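Local coordinates for DUF1491 domain-containing protein (Caulobacter crescentus, PDB 4GOQ) that is of unknown function, a small single-chain member of the DUF1491 family with helices packed on a mixed five-stranded sheet, at residues Ala34-Val39 with Phe52-Arg57; Gly60-Met65 with Leu104-Glu109; Gly20-Thr25 with Ile95-Gly100; Ala27-Ala32 with Asp89-Glu94. All blocks are in the same frame, centred on the assembly; numbering follows the deposited sequence. Where two conformers were deposited one is given.

Interaction 1. Residues Ala34-Val39 with Phe52-Arg57; sequences AGAVLV and FSEATR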
loop_
_atom_site.group_PDB
_atom_site.type_symbol
_atom_site.label_atom_id
_atom_site.label_comp_id
_atom_site.label_asym_id
_atom_site.label_seq_id
_atom_site.Cartn_x
_atom_site.Cartn_y
_atom_site.Cartn_z
ATOM N N ALA A 34 -7.037 8.410 11.040
ATOM C CA ALA A 34 -7.615 7.069 11.000
ATOM C C ALA A 34 -7.885 6.535 9.614
ATOM O O ALA A 34 -8.549 5.506 9.499
ATOM C CB ALA A 34 -8.926 7.071 11.796
ATOM N N GLY A 35 -7.389 7.197 8.573
ATOM C CA GLY A 35 -7.630 6.709 7.223
ATOM C C GLY A 35 -6.969 5.371 6.944
ATOM O O GLY A 35 -5.830 5.116 7.372
ATOM N N ALA A 36 -7.686 4.502 6.214
ATOM C CA ALA A 36 -7.144 3.218 5.759
ATOM C C ALA A 36 -6.054 3.470 4.723
ATOM O O ALA A 36 -5.974 4.568 4.185
ATOM C CB ALA A 36 -8.249 2.390 5.149
ATOM N N VAL A 37 -5.246 2.458 4.398
ATOM C CA VAL A 37 -4.152 2.596 3.434
ATOM C C VAL A 37 -4.170 1.463 2.401
ATOM O O VAL A 37 -4.365 0.303 2.762
ATOM C CB VAL A 37 -2.748 2.633 4.129
ATOM C CG1 VAL A 37 -1.625 2.836 3.106
ATOM C CG2 VAL A 37 -2.663 3.716 5.212
ATOM N N LEU A 38 -3.968 1.826 1.117
ATOM C CA LEU A 38 -3.719 0.910 0.012
ATOM C C LEU A 38 -2.277 1.090 -0.377
ATOM O O LEU A 38 -1.859 2.217 -0.597
ATOM C CB LEU A 38 -4.603 1.174 -1.231
ATOM C CG LEU A 38 -6.052 0.748 -1.252
ATOM C CD1 LEU A 38 -6.615 0.932 -2.677
ATOM C CD2 LEU A 38 -6.232 -0.726 -0.815
ATOM N N VAL A 39 -1.523 0.005 -0.519
ATOM C CA VAL A 39 -0.136 0.099 -0.959
ATOM C C VAL A 39 -0.003 -0.620 -2.293
ATOM O O VAL A 39 -0.317 -1.801 -2.375
ATOM C CB VAL A 39 0.868 -0.463 0.088
ATOM C CG1 VAL A 39 2.308 -0.406 -0.437
ATOM C CG2 VAL A 39 0.742 0.270 1.415
ATOM N N PHE A 52 -1.846 -4.046 -1.878
ATOM C CA PHE A 52 -2.050 -4.530 -0.521
ATOM C C PHE A 52 -3.038 -3.622 0.217
ATOM O O PHE A 52 -2.924 -2.396 0.126
ATOM C CB PHE A 52 -0.690 -4.595 0.245
ATOM C CG PHE A 52 0.336 -5.522 -0.373
ATOM C CD1 PHE A 52 0.278 -6.895 -0.155
ATOM C CD2 PHE A 52 1.366 -5.022 -1.160
ATOM C CE1 PHE A 52 1.227 -7.752 -0.720
ATOM C CE2 PHE A 52 2.325 -5.878 -1.707
ATOM C CZ PHE A 52 2.241 -7.238 -1.500
ATOM N N SER A 53 -4.021 -4.229 0.900
ATOM C CA SER A 53 -4.995 -3.551 1.765
ATOM C C SER A 53 -4.938 -4.169 3.170
ATOM O O SER A 53 -4.427 -5.276 3.368
ATOM C CB SER A 53 -6.413 -3.587 1.204
ATOM O OG SER A 53 -6.925 -4.912 1.186
ATOM N N GLU A 54 -5.444 -3.433 4.147
ATOM C CA GLU A 54 -5.394 -3.833 5.553
ATOM C C GLU A 54 -6.423 -4.876 5.927
ATOM O O GLU A 54 -7.569 -4.811 5.505
ATOM C CB GLU A 54 -5.597 -2.607 6.437
ATOM C CG GLU A 54 -4.575 -1.515 6.223
ATOM C CD GLU A 54 -4.772 -0.298 7.107
ATOM O OE1 GLU A 54 -4.571 -0.394 8.338
ATOM O OE2 GLU A 54 -5.135 0.761 6.562
ATOM N N ALA A 55 -6.019 -5.823 6.753
ATOM C CA ALA A 55 -6.891 -6.847 7.310
ATOM C C ALA A 55 -6.489 -7.108 8.755
ATOM O O ALA A 55 -5.456 -6.598 9.202
ATOM C CB ALA A 55 -6.829 -8.127 6.494
ATOM N N THR A 56 -7.318 -7.875 9.494
ATOM C CA THR A 56 -7.052 -8.214 10.897
ATOM C C THR A 56 -7.329 -9.677 11.185
ATOM O O THR A 56 -8.233 -10.286 10.592
ATOM C CB THR A 56 -7.899 -7.373 11.860
ATOM O OG1 THR A 56 -9.270 -7.528 11.493
ATOM C CG2 THR A 56 -7.497 -5.896 11.892
ATOM N N ARG A 57 -6.579 -10.217 12.148
ATOM C CA ARG A 57 -6.746 -11.584 12.624
ATOM C C ARG A 57 -7.755 -11.556 13.782
ATOM O O ARG A 57 -7.971 -10.487 14.376
ATOM C CB ARG A 57 -5.376 -12.143 13.066
ATOM C CG ARG A 57 -4.449 -12.495 11.898
ATOM C CD ARG A 57 -4.386 -13.994 11.665
ATOM N NE ARG A 57 -3.833 -14.682 12.831
ATOM C CZ ARG A 57 -3.544 -15.976 12.884
ATOM N NH1 ARG A 57 -3.741 -16.752 11.826
ATOM N NH2 ARG A 57 -3.058 -16.508 13.997
HETATM O O HOH W 1 -4.864 2.878 8.667
HETATM O O HOH W 2 -6.663 -0.798 3.763
#

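Interaction 2. Residues Gly60-Met65 with Leu104-Glu109; sequences GERFWM and LTEPVE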
loop_
_atom_site.group_PDB
_atom_site.type_symbol
_atom_site.label_atom_id
_atom_site.label_comp_id
_atom_site.label_asym_id
_atom_site.label_seq_id
_atom_site.Cartn_x
_atom_site.Cartn_y
_atom_site.Cartn_z
ATOM N N GLY A 60 -6.966 -9.256 16.671
ATOM C CA GLY A 60 -6.739 -7.839 16.391
ATOM C C GLY A 60 -5.433 -7.467 15.706
ATOM O O GLY A 60 -5.228 -6.289 15.387
ATOM N N GLU A 61 -4.529 -8.453 15.482
ATOM C CA GLU A 61 -3.228 -8.246 14.824
ATOM C C GLU A 61 -3.430 -7.812 13.354
ATOM O O GLU A 61 -4.207 -8.437 12.639
ATOM C CB GLU A 61 -2.396 -9.540 14.883
ATOM C CG GLU A 61 -0.954 -9.397 14.406
ATOM C CD GLU A 61 -0.256 -10.680 13.981
ATOM O OE1 GLU A 61 -0.900 -11.753 14.001
ATOM O OE2 GLU A 61 0.936 -10.608 13.605
ATOM N N ARG A 62 -2.719 -6.769 12.925
ATOM C CA ARG A 62 -2.806 -6.238 11.567
ATOM C C ARG A 62 -1.914 -7.011 10.612
ATOM O O ARG A 62 -0.759 -7.321 10.932
ATOM C CB ARG A 62 -2.432 -4.741 11.539
ATOM C CG ARG A 62 -2.293 -4.122 10.133
ATOM C CD ARG A 62 -3.610 -3.733 9.467
ATOM N NE ARG A 62 -4.189 -2.532 10.076
ATOM C CZ ARG A 62 -5.466 -2.400 10.416
ATOM N NH1 ARG A 62 -6.327 -3.378 10.174
ATOM N NH2 ARG A 62 -5.900 -1.274 10.963
ATOM N N PHE A 63 -2.451 -7.284 9.410
ATOM C CA PHE A 63 -1.702 -7.912 8.336
ATOM C C PHE A 63 -2.172 -7.323 6.997
ATOM O O PHE A 63 -3.158 -6.575 6.947
ATOM C CB PHE A 63 -1.798 -9.443 8.389
ATOM C CG PHE A 63 -3.099 -10.077 7.920
ATOM C CD1 PHE A 63 -4.139 -10.314 8.814
ATOM C CD2 PHE A 63 -3.246 -10.508 6.608
ATOM C CE1 PHE A 63 -5.329 -10.923 8.383
ATOM C CE2 PHE A 63 -4.438 -11.097 6.177
ATOM C CZ PHE A 63 -5.456 -11.336 7.077
ATOM N N TRP A 64 -1.413 -7.581 5.946
ATOM C CA TRP A 64 -1.760 -7.074 4.613
ATOM C C TRP A 64 -2.253 -8.199 3.704
ATOM O O TRP A 64 -1.642 -9.258 3.618
ATOM C CB TRP A 64 -0.559 -6.355 3.980
ATOM C CG TRP A 64 -0.142 -5.144 4.769
ATOM C CD1 TRP A 64 0.737 -5.099 5.812
ATOM C CD2 TRP A 64 -0.682 -3.821 4.637
ATOM N NE1 TRP A 64 0.822 -3.806 6.307
ATOM C CE2 TRP A 64 -0.035 -3.002 5.591
ATOM C CE3 TRP A 64 -1.604 -3.234 3.749
ATOM C CZ2 TRP A 64 -0.359 -1.647 5.750
ATOM C CZ3 TRP A 64 -1.906 -1.888 3.890
ATOM C CH2 TRP A 64 -1.257 -1.097 4.848
HETATM N N MSE A 65 -3.368 -7.963 3.043
HETATM C CA MSE A 65 -3.989 -8.916 2.121
HETATM C C MSE A 65 -3.941 -8.309 0.725
HETATM O O MSE A 65 -3.780 -7.092 0.616
HETATM C CB MSE A 65 -5.446 -9.271 2.557
HETATM C CG MSE A 65 -6.439 -8.085 2.573
HETATM SE SE MSE A 65 -8.301 -8.530 3.139
HETATM C CE MSE A 65 -9.221 -7.081 2.305
ATOM N N LEU A 104 6.827 -3.138 3.864
ATOM C CA LEU A 104 5.842 -3.222 4.953
ATOM C C LEU A 104 6.427 -4.012 6.102
ATOM O O LEU A 104 7.032 -5.058 5.864
ATOM C CB LEU A 104 4.540 -3.882 4.449
ATOM C CG LEU A 104 3.807 -3.095 3.332
ATOM C CD1 LEU A 104 2.736 -3.958 2.648
ATOM C CD2 LEU A 104 3.262 -1.767 3.861
ATOM N N THR A 105 6.227 -3.556 7.346
ATOM C CA THR A 105 6.792 -4.299 8.502
ATOM C C THR A 105 5.824 -5.351 9.039
ATOM O O THR A 105 6.269 -6.306 9.667
ATOM C CB THR A 105 7.237 -3.368 9.627
ATOM O OG1 THR A 105 6.106 -2.685 10.172
ATOM C CG2 THR A 105 8.297 -2.380 9.183
ATOM N N GLU A 106 4.509 -5.161 8.827
ATOM C CA GLU A 106 3.474 -6.098 9.283
ATOM C C GLU A 106 3.454 -7.329 8.374
ATOM O O GLU A 106 3.872 -7.223 7.220
ATOM C CB GLU A 106 2.078 -5.429 9.295
ATOM C CG GLU A 106 1.969 -4.144 10.120
ATOM C CD GLU A 106 2.443 -2.873 9.443
ATOM O OE1 GLU A 106 2.724 -2.902 8.221
ATOM O OE2 GLU A 106 2.592 -1.851 10.154
ATOM N N PRO A 107 2.906 -8.478 8.829
ATOM C CA PRO A 107 2.845 -9.657 7.954
ATOM C C PRO A 107 2.005 -9.417 6.710
ATOM O O PRO A 107 1.039 -8.647 6.714
ATOM C CB PRO A 107 2.206 -10.726 8.845
ATOM C CG PRO A 107 2.502 -10.294 10.240
ATOM C CD PRO A 107 2.372 -8.790 10.170
ATOM N N VAL A 108 2.383 -10.094 5.642
ATOM C CA VAL A 108 1.747 -9.951 4.353
ATOM C C VAL A 108 1.204 -11.327 3.881
ATOM O O VAL A 108 1.839 -12.345 4.105
ATOM C CB VAL A 108 2.787 -9.349 3.360
ATOM C CG1 VAL A 108 2.323 -9.455 1.924
ATOM C CG2 VAL A 108 3.135 -7.896 3.705
ATOM N N GLU A 109 0.038 -11.319 3.234
ATOM C CA GLU A 109 -0.592 -12.489 2.619
ATOM C C GLU A 109 -0.002 -12.584 1.187
ATOM O O GLU A 109 -0.113 -11.626 0.395
ATOM C CB GLU A 109 -2.127 -12.286 2.639
ATOM C CG GLU A 109 -2.995 -13.283 1.898
ATOM C CD GLU A 109 -4.386 -12.718 1.679
ATOM O OE1 GLU A 109 -4.612 -12.075 0.623
ATOM O OE2 GLU A 109 -5.205 -12.800 2.626
#

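Interaction 3. Residues Gly20-Thr25 with Ile95-Gly100; sequences GGAFAT and IEDRDG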
loop_
_atom_site.group_PDB
_atom_site.type_symbol
_atom_site.label_atom_id
_atom_site.label_comp_id
_atom_site.label_asym_id
_atom_site.label_seq_id
_atom_site.Cartn_x
_atom_site.Cartn_y
_atom_site.Cartn_z
ATOM N N GLY A 20 15.848 2.525 1.114
ATOM C CA GLY A 20 16.120 1.286 0.384
ATOM C C GLY A 20 16.364 1.505 -1.102
ATOM O O GLY A 20 16.670 0.554 -1.819
ATOM N N GLY A 21 16.208 2.744 -1.577
ATOM C CA GLY A 21 16.420 3.082 -2.985
ATOM C C GLY A 21 15.173 3.039 -3.836
ATOM O O GLY A 21 15.245 3.182 -5.058
ATOM N N ALA A 22 14.011 2.865 -3.206
ATOM C CA ALA A 22 12.781 2.814 -3.976
ATOM C C ALA A 22 12.195 4.201 -4.166
ATOM O O ALA A 22 12.589 5.138 -3.488
ATOM C CB ALA A 22 11.770 1.899 -3.293
ATOM N N PHE A 23 11.312 4.344 -5.142
ATOM C CA PHE A 23 10.587 5.584 -5.369
ATOM C C PHE A 23 9.262 5.381 -4.603
ATOM O O PHE A 23 8.600 4.366 -4.814
ATOM C CB PHE A 23 10.430 5.848 -6.883
ATOM C CG PHE A 23 9.751 7.134 -7.317
ATOM C CD1 PHE A 23 10.228 8.371 -6.895
ATOM C CD2 PHE A 23 8.687 7.109 -8.215
ATOM C CE1 PHE A 23 9.608 9.560 -7.306
ATOM C CE2 PHE A 23 8.077 8.299 -8.643
ATOM C CZ PHE A 23 8.540 9.517 -8.182
ATOM N N ALA A 24 8.960 6.231 -3.605
ATOM C CA ALA A 24 7.736 6.057 -2.815
ATOM C C ALA A 24 6.986 7.361 -2.782
ATOM O O ALA A 24 7.554 8.382 -2.384
ATOM C CB ALA A 24 8.070 5.586 -1.416
ATOM N N THR A 25 5.733 7.354 -3.220
ATOM C CA THR A 25 4.981 8.604 -3.227
ATOM C C THR A 25 3.546 8.374 -2.748
ATOM O O THR A 25 3.013 7.273 -2.815
ATOM C CB THR A 25 5.085 9.304 -4.604
ATOM O OG1 THR A 25 4.429 10.567 -4.561
ATOM C CG2 THR A 25 4.559 8.473 -5.734
ATOM N N ILE A 95 4.815 2.460 -4.457
ATOM C CA ILE A 95 6.229 2.202 -4.258
ATOM C C ILE A 95 6.754 1.513 -5.510
ATOM O O ILE A 95 6.230 0.474 -5.913
ATOM C CB ILE A 95 6.480 1.368 -2.965
ATOM C CG1 ILE A 95 5.997 2.139 -1.678
ATOM C CG2 ILE A 95 7.962 0.966 -2.863
ATOM C CD1 ILE A 95 5.921 1.332 -0.476
ATOM N N GLU A 96 7.786 2.090 -6.110
ATOM C CA GLU A 96 8.423 1.553 -7.293
ATOM C C GLU A 96 9.822 1.116 -6.911
ATOM O O GLU A 96 10.657 1.933 -6.521
ATOM C CB GLU A 96 8.418 2.573 -8.425
ATOM C CG GLU A 96 7.108 2.625 -9.190
ATOM C CD GLU A 96 7.077 3.663 -10.295
ATOM O OE1 GLU A 96 6.868 4.858 -9.985
ATOM O OE2 GLU A 96 7.254 3.278 -11.473
ATOM N N ASP A 97 10.054 -0.192 -6.945
ATOM C CA ASP A 97 11.316 -0.744 -6.503
ATOM C C ASP A 97 11.846 -1.751 -7.501
ATOM O O ASP A 97 11.069 -2.519 -8.078
ATOM C CB ASP A 97 11.138 -1.400 -5.119
ATOM C CG ASP A 97 12.414 -1.985 -4.542
ATOM O OD1 ASP A 97 13.360 -1.205 -4.269
ATOM O OD2 ASP A 97 12.460 -3.216 -4.341
ATOM N N ARG A 98 13.180 -1.748 -7.687
ATOM C CA ARG A 98 13.918 -2.644 -8.571
ATOM C C ARG A 98 13.622 -4.118 -8.247
ATOM O O ARG A 98 13.582 -4.931 -9.161
ATOM C CB ARG A 98 15.423 -2.374 -8.448
ATOM N N ASP A 99 13.379 -4.443 -6.954
ATOM C CA ASP A 99 13.068 -5.803 -6.497
ATOM C C ASP A 99 11.564 -6.004 -6.163
ATOM O O ASP A 99 11.177 -7.075 -5.705
ATOM C CB ASP A 99 13.946 -6.162 -5.279
ATOM C CG ASP A 99 15.448 -6.029 -5.533
ATOM O OD1 ASP A 99 15.940 -6.625 -6.522
ATOM O OD2 ASP A 99 16.129 -5.312 -4.747
ATOM N N GLY A 100 10.736 -5.001 -6.420
ATOM C CA GLY A 100 9.303 -5.064 -6.134
ATOM C C GLY A 100 8.930 -5.132 -4.661
ATOM O O GLY A 100 7.798 -5.514 -4.328
HETATM O O HOH W 3 14.717 0.142 -6.221
#

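Interaction 4. Residues Ala27-Ala32 with Asp89-Glu94; sequences ARKGDA and DIWVVE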
loop_
_atom_site.group_PDB
_atom_site.type_symbol
_atom_site.label_atom_id
_atom_site.label_comp_id
_atom_site.label_asym_id
_atom_site.label_seq_id
_atom_site.Cartn_x
_atom_site.Cartn_y
_atom_site.Cartn_z
ATOM N N ALA A 27 0.039 8.742 -3.478
ATOM C CA ALA A 27 -0.843 8.906 -4.647
ATOM C C ALA A 27 -2.198 9.439 -4.225
ATOM O O ALA A 27 -2.909 10.010 -5.038
ATOM C CB ALA A 27 -1.001 7.596 -5.384
ATOM N N ARG A 28 -2.562 9.240 -2.959
ATOM C CA ARG A 28 -3.795 9.809 -2.403
ATOM C C ARG A 28 -3.591 10.061 -0.913
ATOM O O ARG A 28 -3.246 9.149 -0.160
ATOM C CB ARG A 28 -5.042 8.937 -2.664
ATOM C CG ARG A 28 -6.344 9.682 -2.382
ATOM C CD ARG A 28 -7.581 8.809 -2.578
ATOM N NE ARG A 28 -8.838 9.593 -2.536
ATOM C CZ ARG A 28 -9.511 9.896 -1.426
ATOM N NH1 ARG A 28 -9.063 9.509 -0.239
ATOM N NH2 ARG A 28 -10.630 10.606 -1.496
ATOM N N LYS A 29 -3.785 11.302 -0.501
ATOM C CA LYS A 29 -3.645 11.666 0.903
ATOM C C LYS A 29 -5.006 11.519 1.563
ATOM O O LYS A 29 -5.898 12.316 1.271
ATOM C CB LYS A 29 -3.124 13.125 1.001
ATOM C CG LYS A 29 -2.548 13.498 2.359
ATOM C CD LYS A 29 -1.960 14.915 2.352
ATOM C CE LYS A 29 -3.008 16.000 2.489
ATOM N NZ LYS A 29 -2.461 17.343 2.151
ATOM N N GLY A 30 -5.165 10.513 2.426
ATOM C CA GLY A 30 -6.440 10.311 3.109
ATOM C C GLY A 30 -6.511 10.985 4.467
ATOM O O GLY A 30 -5.736 11.914 4.739
ATOM N N ASP A 31 -7.454 10.527 5.325
ATOM C CA ASP A 31 -7.641 11.061 6.675
ATOM C C ASP A 31 -6.378 10.818 7.518
ATOM O O ASP A 31 -5.926 9.678 7.650
ATOM C CB ASP A 31 -8.892 10.467 7.375
ATOM C CG ASP A 31 -9.106 11.025 8.778
ATOM O OD1 ASP A 31 -9.449 12.214 8.891
ATOM O OD2 ASP A 31 -8.816 10.300 9.764
ATOM N N ALA A 32 -5.791 11.916 8.057
ATOM C CA ALA A 32 -4.510 11.862 8.779
ATOM C C ALA A 32 -4.515 10.910 9.979
ATOM O O ALA A 32 -3.524 10.225 10.217
ATOM C CB ALA A 32 -4.136 13.269 9.272
ATOM N N ASP A 89 -11.776 8.486 2.773
ATOM C CA ASP A 89 -10.701 8.782 3.746
ATOM C C ASP A 89 -9.427 7.950 3.460
ATOM O O ASP A 89 -8.448 8.010 4.228
ATOM C CB ASP A 89 -11.202 8.466 5.178
ATOM C CG ASP A 89 -12.189 9.474 5.749
ATOM O OD1 ASP A 89 -12.270 10.603 5.209
ATOM O OD2 ASP A 89 -12.836 9.156 6.769
ATOM N N ILE A 90 -9.462 7.121 2.406
ATOM C CA ILE A 90 -8.353 6.208 2.115
ATOM C C ILE A 90 -7.082 6.910 1.555
ATOM O O ILE A 90 -7.147 7.859 0.762
ATOM C CB ILE A 90 -8.806 5.046 1.169
ATOM C CG1 ILE A 90 -7.965 3.781 1.401
ATOM C CG2 ILE A 90 -8.844 5.468 -0.335
ATOM C CD1 ILE A 90 -8.554 2.429 0.742
ATOM N N TRP A 91 -5.929 6.387 1.979
ATOM C CA TRP A 91 -4.609 6.738 1.488
ATOM C C TRP A 91 -4.223 5.760 0.420
ATOM O O TRP A 91 -4.626 4.596 0.471
ATOM C CB TRP A 91 -3.553 6.648 2.611
ATOM C CG TRP A 91 -3.646 7.725 3.651
ATOM C CD1 TRP A 91 -4.580 7.841 4.634
ATOM C CD2 TRP A 91 -2.700 8.773 3.865
ATOM N NE1 TRP A 91 -4.282 8.913 5.445
ATOM C CE2 TRP A 91 -3.138 9.510 4.988
ATOM C CE3 TRP A 91 -1.525 9.174 3.200
ATOM C CZ2 TRP A 91 -2.437 10.622 5.478
ATOM C CZ3 TRP A 91 -0.837 10.284 3.670
ATOM C CH2 TRP A 91 -1.292 10.994 4.800
ATOM N N VAL A 92 -3.425 6.208 -0.544
ATOM C CA VAL A 92 -2.865 5.315 -1.547
ATOM C C VAL A 92 -1.394 5.655 -1.612
ATOM O O VAL A 92 -1.039 6.824 -1.796
ATOM C CB VAL A 92 -3.556 5.374 -2.947
ATOM C CG1 VAL A 92 -2.862 4.415 -3.936
ATOM C CG2 VAL A 92 -5.058 5.042 -2.845
ATOM N N VAL A 93 -0.540 4.637 -1.455
ATOM C CA VAL A 93 0.905 4.812 -1.477
ATOM C C VAL A 93 1.447 3.955 -2.587
ATOM O O VAL A 93 1.132 2.761 -2.648
ATOM C CB VAL A 93 1.569 4.467 -0.105
ATOM C CG1 VAL A 93 3.087 4.558 -0.220
ATOM C CG2 VAL A 93 1.064 5.401 1.012
ATOM N N GLU A 94 2.221 4.556 -3.496
ATOM C CA GLU A 94 2.785 3.779 -4.608
ATOM C C GLU A 94 4.285 3.688 -4.390
ATOM O O GLU A 94 4.937 4.686 -4.072
ATOM C CB GLU A 94 2.417 4.443 -5.966
ATOM C CG GLU A 94 2.830 3.639 -7.181
ATOM C CD GLU A 94 2.183 4.099 -8.480
ATOM O OE1 GLU A 94 1.751 5.270 -8.553
ATOM O OE2 GLU A 94 2.112 3.289 -9.431
#

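Interaction 1. Residues Ala34-Val39 with Phe52-Arg57
Val39 and Phe52 form a hydrogen-bonded pair of the antiparallel beta hairpin made by strands 37-43 and 48-56, and beyond them the two strands splay apart. The pair is closed from both directions: Val39 N donates to Phe52 O over 2.9 Å, and Phe52 N returns a bond to Val39 O. By Val37 and Glu54 no direct backbone hydrogen bond joins the strands, and two substitutes fill in. Water 2 is the first, donating to Val37 O at 2.7 Å and accepting from Glu54 N at 2.9 Å, which satisfies one carbonyl and one amide that face each other across the widening gap. The second is the Glu54 side chain. Its CG lies beside the backbone N and anti to the carbonyl carbon (chi1 -59°), and the chain runs extended from there to the carboxylate, where OE2 takes the amide of Val37. That N to OE2 distance is 2.8 Å; the oxygen is met nearly along its C-O axis, although the N-H is bent at 138°. OE2 also lies 3.0 Å from water 1, which in turn touches Gly35 O, a carbonyl with a further partner in Thr6 OG1; several acceptors compete for this water's protons. The other carboxylate oxygen, OE1, forms a salt bridge with Arg62 NE and accepts a bond from a bound glycerol. Val39 and Phe52 point to one face of the sheet, where helix 6-19 covers Val39. On the opposite face Leu38 CD2 rests 3.5 Å from Ser53 CB.

Interaction 2. Residues Gly60-Met65 with Leu104-Glu109
The indole of Trp64 has Leu104 over one face and Glu106 at its edge. Leu104 CD1 stands 3.8 Å from the centroid of the five-membered ring and only 10° off its normal, a CH-pi contact, while its other methyl, CD2, lies 3.9 Å from Trp64 CE2. At the rim, Trp64 NE1 donates to Glu106 OE1 over 2.8 Å in a nearly straight bond (170°). The oxygen lies close to the ring plane, yet the donor comes from above the plane of the carboxylate. A bend at chi2 of Glu106 (82°) swings CD to the indole edge. The second carboxylate oxygen, OE2, accepts from Trp9 NE1, so one acid ties two tryptophans together. The Phe63 ring meets Glu109 more loosely: OE2 lies near the ring plane, 4.0 Å from CE2. Between these side chains the backbones are joined at Trp64 by a single bridge with Val108. Trp64 N donates to Pro107 O at 2.8 Å, and Glu109 N donates to Trp64 O at 2.7 Å. The C-terminal tail thus lies along strand 62-65, the outermost strand on this side of the sheet, whose other neighbour is strand 48-56. Helix 6-19 packs against this corner through Trp9, whose ring meets that of Trp64 at an incline and, like Leu13, touches Leu104; Val37 of strand 37-43 also packs on Trp64.

Interaction 3. Residues Gly20-Thr25 with Ile95-Gly100
Phe23 and Glu96 sit opposite each other as an antiparallel hydrogen-bonded pair, and their side chains run next to each other in the same direction. Starting from its root, Glu96 CB packs 4.1 Å from Phe23 CB and 4.0 Å from Phe23 O. The chain then runs out extended, and at the tip OE1 comes 3.4 Å from Phe23 CD2 and 3.9 Å from CE2 of the same ring, lying in its plane at the edge. Beneath this pair two bonds lock the strands: Phe23 N to Glu96 O, and Glu96 N to Phe23 O at 2.7 Å. Ile95 and Ala24 share the other face, covered by Leu13 and Ala17 of helix 6-19. Ile95 CG2 also touches Ala22 CB at 3.9 Å, and that alanine methyl borders Asp97 OD1. Helix 6-19 closes in a Schellman motif at Gly21, while Asp97 opens a type I turn to Gly100 and, through OD2, an Asx turn with Asp99 N. Water 3 donates to Asp97 OD1 at 2.7 Å, accepts from Arg98 N and reaches Gly21 O weakly; OD1 also forms a salt bridge with Arg101. These partners would favour an ionised Asp97, whereas Glu96 gains from Phe23 at most a mild electrostatic attraction between its oxygen and the C-H rim.

Interaction 4. Residues Ala27-Ala32 with Asp89-Glu94
Ala27 and Arg28 both face Val92, a classic beta bulge in which one carbonyl serves two amides. Arg28 N approaches Val92 O in the carbonyl plane, on a lone pair, at 3.1 Å; Ala27 N, at 2.8 Å, comes in tilted out of that plane. Val92 N donates back to Arg28 O, completing an antiparallel pair between the edge strand 23-28 and strand 91-97. The chain turns a corner here, and what follows passes over one face of Trp91 and along its edge. With no side chain in the way, Gly30 lays its backbone on the indole: CA makes a CH-pi contact over the face, 3.6 Å from the centroid of the five-membered ring and 19° off its normal, and N lies over the same face. At the ring edge, Trp91 NE1 donates to Asp31 O over 2.9 Å in an almost linear bond (175°), although it reaches that carbonyl from well above its plane. Asp31 N in turn donates to Asp89 O, and Asp31 OD2 accepts from Ala34 N. Arg28 stays extended from CG to NE, which carries its guanidinium back along the partner strand. There NH1 grips Ile90 O at 2.7 Å in the guanidinium plane and also bonds Pro88 O, close to Ala84 of helix 74-86. Trp91 also packs against helix 6-19. Lys29 CG makes an off-centre CH-pi contact with the six-membered ring, 3.7 Å from Trp91 CH2.

How the interactions relate
All four contacts belong to one mixed sheet. Interactions 3 and 4 are two stretches of the same strand pair, 23-28 with 91-97, linked by a probable hydrogen bond from Glu94 N to Thr25 O (2.9 Å), with centres about 18 Å apart. Strand 91-97 then joins interaction 4 to interaction 1, where Trp91 N lies 2.9 Å from Ala36 O, and Val39 CG1 packs 4.0 Å from Ile95 CD1 of interaction 3. Interactions 1 and 2 meet at the salt bridge of Glu54 OE1 with Arg62 NE (2.8 Å). Bound glycerol, probably from the crystallisation liquor, hydrogen-bonds Glu54 and, more weakly, Arg62; no active site is known.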